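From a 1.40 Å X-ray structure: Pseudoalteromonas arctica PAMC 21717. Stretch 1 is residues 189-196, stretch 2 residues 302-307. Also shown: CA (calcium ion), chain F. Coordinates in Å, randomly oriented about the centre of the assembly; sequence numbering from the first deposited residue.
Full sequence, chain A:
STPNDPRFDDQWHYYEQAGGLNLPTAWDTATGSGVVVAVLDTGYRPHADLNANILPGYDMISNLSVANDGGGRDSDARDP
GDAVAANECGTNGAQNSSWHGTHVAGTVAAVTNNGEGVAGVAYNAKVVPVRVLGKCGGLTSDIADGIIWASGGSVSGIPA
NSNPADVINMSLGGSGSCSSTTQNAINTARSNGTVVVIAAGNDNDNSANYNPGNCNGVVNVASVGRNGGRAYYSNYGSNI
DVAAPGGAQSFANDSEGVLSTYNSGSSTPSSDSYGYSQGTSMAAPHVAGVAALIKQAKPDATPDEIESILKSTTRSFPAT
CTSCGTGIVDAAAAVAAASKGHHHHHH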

ATOM      1  N   ALA A 189      -1.697  14.869   8.595  1.00  5.62           N
ATOM      2  CA  ALA A 189      -2.304  13.523   8.785  1.00  5.43           C
ATOM      3  C   ALA A 189      -1.973  12.947  10.155  1.00  5.03           C
ATOM      4  O   ALA A 189      -2.847  12.427  10.888  1.00  5.74           O
ATOM      5  CB  ALA A 189      -1.791  12.603   7.689  1.00  6.33           C
ATOM      6  N   ARG A 190      -0.687  13.042  10.546  1.00  5.49           N
ATOM      7  CA  ARG A 190      -0.271  12.536  11.882  1.00  5.96           C
ATOM      8  C   ARG A 190      -0.987  13.225  13.026  1.00  6.39           C
ATOM      9  O   ARG A 190      -1.441  12.600  13.962  1.00  7.38           O
ATOM     10  CB  ARG A 190       1.234  12.741  12.065  1.00  6.35           C
ATOM     11  CG  ARG A 190       2.088  11.885  11.136  1.00  6.56           C
ATOM     12  CD  ARG A 190       3.515  12.346  11.169  1.00  7.01           C
ATOM     13  NE  ARG A 190       4.077  12.521  12.497  1.00  7.97           N
ATOM     14  CZ  ARG A 190       4.369  11.545  13.319  1.00  8.54           C
ATOM     15  NH1 ARG A 190       4.369  10.304  12.926  1.00  8.50           N
ATOM     16  NH2 ARG A 190       4.638  11.747  14.596  1.00 10.80           N
ATOM     17  N   SER A 191      -1.234  14.536  12.853  1.00  6.60           N
ATOM     18  CA  SER A 191      -1.919  15.356  13.950  1.00  7.29           C
ATOM     19  C   SER A 191      -3.366  14.939  14.035  1.00  6.94           C
ATOM     20  O   SER A 191      -4.006  15.067  15.096  1.00  8.41           O
ATOM     21  CB  SER A 191      -1.822  16.799  13.566  1.00  9.03           C
ATOM     22  OG  SER A 191      -2.708  17.196  12.529  1.00 12.93           O
ATOM     23  N   ASN A 192      -3.935  14.429  12.931  1.00  6.38           N
ATOM     24  CA  ASN A 192      -5.305  13.904  12.917  1.00  7.23           C
ATOM     25  C   ASN A 192      -5.365  12.474  13.362  1.00  7.34           C
ATOM     26  O   ASN A 192      -6.457  11.869  13.358  1.00 10.61           O
ATOM     27  CB  ASN A 192      -5.884  14.091  11.525  1.00  7.98           C
ATOM     28  CG  ASN A 192      -6.201  15.498  11.186  1.00  8.82           C
ATOM     29  OD1 ASN A 192      -6.452  16.312  12.161  1.00 11.30           O
ATOM     30  ND2 ASN A 192      -6.266  15.862   9.941  1.00  8.80           N
ATOM     31  N   GLY A 193      -4.252  11.827  13.751  1.00  7.15           N
ATOM     32  CA  GLY A 193      -4.260  10.503  14.309  1.00  6.95           C
ATOM     33  C   GLY A 193      -3.923   9.427  13.271  1.00  7.15           C
ATOM     34  O   GLY A 193      -4.085   8.222  13.590  1.00  9.92           O
ATOM     35  N   THR A 194      -3.573   9.799  12.057  1.00  6.27           N
ATOM     36  CA  THR A 194      -3.386   8.808  10.945  1.00  5.47           C
ATOM     37  C   THR A 194      -1.915   8.451  10.858  1.00  5.22           C
ATOM     38  O   THR A 194      -1.027   9.343  10.728  1.00  6.67           O
ATOM     39  CB  THR A 194      -3.793   9.437   9.649  1.00  5.85           C
ATOM     40  OG1 THR A 194      -5.164   9.917   9.764  1.00  7.53           O
ATOM     41  CG2 THR A 194      -3.686   8.484   8.491  1.00  6.16           C
ATOM     42  N   VAL A 195      -1.580   7.153  10.914  1.00  4.85           N
ATOM     43  CA  VAL A 195      -0.234   6.651  10.635  1.00  4.98           C
ATOM     44  C   VAL A 195      -0.017   6.550   9.138  1.00  4.60           C
ATOM     45  O   VAL A 195      -0.936   6.185   8.393  1.00  5.62           O
ATOM     46  CB  VAL A 195       0.034   5.338  11.392  1.00  5.36           C
ATOM     47  CG1 VAL A 195      -0.788   4.186  10.862  1.00  5.19           C
ATOM     48  CG2 VAL A 195       1.515   4.955  11.405  1.00  6.03           C
ATOM     49  N   VAL A 196       1.204   6.852   8.708  1.00  4.53           N
ATOM     50  CA  VAL A 196       1.526   6.956   7.279  1.00  4.21           C
ATOM     51  C   VAL A 196       2.563   5.896   6.924  1.00  4.45           C
ATOM     52  O   VAL A 196       3.673   5.979   7.463  1.00  5.39           O
ATOM     53  CB  VAL A 196       1.995   8.368   6.937  1.00  5.29           C
ATOM     54  CG1 VAL A 196       2.247   8.456   5.440  1.00  6.35           C
ATOM     55  CG2 VAL A 196       0.938   9.390   7.304  1.00  6.01           C
ATOM     56  N   THR A 302      -1.649   6.031  18.893  1.00  8.14           N
ATOM     57  CA  THR A 302      -1.204   7.176  18.112  1.00  7.47           C
ATOM     58  C   THR A 302      -0.333   6.739  16.936  1.00  7.76           C
ATOM     59  O   THR A 302       0.181   5.620  16.934  1.00  7.17           O
ATOM     60  CB  THR A 302      -0.414   8.139  18.987  1.00  7.97           C
ATOM     61  OG1 THR A 302       0.789   7.492  19.352  1.00  9.53           O
ATOM     62  CG2 THR A 302      -1.192   8.627  20.257  1.00 10.07           C
ATOM     63  N   PRO A 303      -0.078   7.625  15.993  1.00  6.81           N
ATOM     64  CA  PRO A 303       0.840   7.241  14.913  1.00  7.05           C
ATOM     65  C   PRO A 303       2.178   6.825  15.412  1.00  6.90           C
ATOM     66  O   PRO A 303       2.777   5.864  14.888  1.00  6.89           O
ATOM     67  CB  PRO A 303       0.880   8.516  14.032  1.00  7.64           C
ATOM     68  CG  PRO A 303      -0.496   9.092  14.212  1.00  9.18           C
ATOM     69  CD  PRO A 303      -0.845   8.885  15.668  1.00  7.83           C
ATOM     70  N   ASP A 304       2.751   7.518  16.414  1.00  6.44           N
ATOM     71  CA  ASP A 304       4.037   7.104  16.915  1.00  7.22           C
ATOM     72  C   ASP A 304       3.968   5.805  17.645  1.00  6.68           C
ATOM     73  O   ASP A 304       4.892   4.975  17.515  1.00  7.20           O
ATOM     74  CB  ASP A 304       4.580   8.204  17.895  1.00  8.18           C
ATOM     75  CG  ASP A 304       5.043   9.381  17.165  1.00 11.36           C
ATOM     76  OD1 ASP A 304       5.311   9.406  15.947  1.00 10.82           O
ATOM     77  OD2 ASP A 304       5.279  10.422  17.836  1.00 15.30           O
ATOM     78  N   GLU A 305       2.878   5.499  18.334  1.00  6.38           N
ATOM     79  CA  GLU A 305       2.774   4.232  19.018  1.00  6.66           C
ATOM     80  C   GLU A 305       2.655   3.098  18.005  1.00  6.37           C
ATOM     81  O   GLU A 305       3.242   2.003  18.169  1.00  7.31           O
ATOM     82  CB  GLU A 305       1.570   4.149  19.938  1.00  8.74           C
ATOM     83  CG  GLU A 305       1.753   4.943  21.218  1.00 10.62           C
ATOM     84  CD  GLU A 305       0.482   5.106  21.964  1.00 13.05           C
ATOM     85  OE1 GLU A 305      -0.654   5.084  21.529  1.00 12.15           O
ATOM     86  OE2 GLU A 305       0.704   5.366  23.193  1.00 18.60           O
ATOM     87  N   ILE A 306       1.911   3.280  16.897  1.00  6.42           N
ATOM     88  CA  ILE A 306       1.799   2.246  15.868  1.00  6.24           C
ATOM     89  C   ILE A 306       3.122   1.977  15.212  1.00  6.10           C
ATOM     90  O   ILE A 306       3.528   0.811  15.060  1.00  6.06           O
ATOM     91  CB  ILE A 306       0.684   2.548  14.866  1.00  6.43           C
ATOM     92  CG1 ILE A 306      -0.659   2.703  15.537  1.00  7.60           C
ATOM     93  CG2 ILE A 306       0.725   1.538  13.735  1.00  6.81           C
ATOM     94  CD1 ILE A 306      -1.779   3.169  14.604  1.00  9.44           C
ATOM     95  N   GLU A 307       3.850   3.031  14.859  1.00  5.36           N
ATOM     96  CA  GLU A 307       5.194   2.837  14.295  1.00  5.91           C
ATOM     97  C   GLU A 307       6.074   2.053  15.278  1.00  6.29           C
ATOM     98  O   GLU A 307       6.832   1.171  14.903  1.00  6.06           O
ATOM     99  CB  GLU A 307       5.803   4.170  13.914  1.00  6.04           C
ATOM    100  CG  GLU A 307       7.222   4.050  13.346  1.00  6.50           C
ATOM    101  CD  GLU A 307       7.719   5.246  12.666  1.00  6.78           C
ATOM    102  OE1 GLU A 307       7.112   6.342  12.711  1.00  8.29           O
ATOM    103  OE2 GLU A 307       8.813   5.155  12.033  1.00  8.00           O
TER
HETATM  104 CA    CA F 804      10.171   6.376  10.354  1.00  6.14          CA
HETATM  105  O   HOH W   1       4.492   7.205  12.913  1.00  7.42           O
HETATM  106  O   HOH W   2       8.945   8.125  11.704  1.00 10.17           O
HETATM  107  O   HOH W   3      12.974   5.776  10.283  1.00102.83           O
HETATM  108  O   HOH W   4      11.816   6.966  11.972  1.00 10.46           O
HETATM  109  O   HOH W   5      11.994   6.507   8.720  1.00 11.53           O
HETATM  110  O   HOH W   6      10.288   8.642   9.220  1.00  9.20           O

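Stretch 1 is the end of a helix, a turn and the start of a strand; stretch 2 is the first turn of another helix, more than a hundred residues further along the chain. The first helix closes in a Schellman motif: Thr 194 N reaches back to Ala 189 O (3.0 Å) and Gly 193 N to Arg 190 O (2.9 Å). Gly 193 makes the reversal with a phi of 98°, where a CB would be jammed against the preceding carbonyl oxygen. The second helix begins with a reciprocal capping box, Glu 305 N donating to Thr 302 OG1 (3.1 Å) and Thr 302 N to Glu 305 OE1 (3.0 Å). The backbones come close where the CA atoms of Val 195 and Pro 303 lie 4.5 Å apart.

Pro 303 suits the first turn of its helix, which needs no NH from it, and its ring packs against the turn. Its CG lies 3.6 Å from Arg 190 O, 3.6 Å from Gly 193 C and 3.5 Å from Thr 194 O. Val 195 points toward the helix and extends this contact with apolar packing: its CB is 4.2 Å from Pro 303 CB, and its CG1 is 4.0 Å from Ile 306 CD1, one turn further on.

Arg 190 starts sideways, but its long side chain brings the guanidinium to Asp 304, whose OD1 sits near the guanidinium plane and takes a nearly straight hydrogen bond from NH2 (2.8 Å) and a longer, more bent one from NH1 (3.3 Å), together a salt bridge. Water 1 extends the link, accepting weakly from Arg 190 NH1 (3.1 Å) and donating to Glu 307 OE1 (2.8 Å). The other carboxylate oxygen, Glu 307 OE2, binds calcium at 2.5 Å, linking the contact to the metal site.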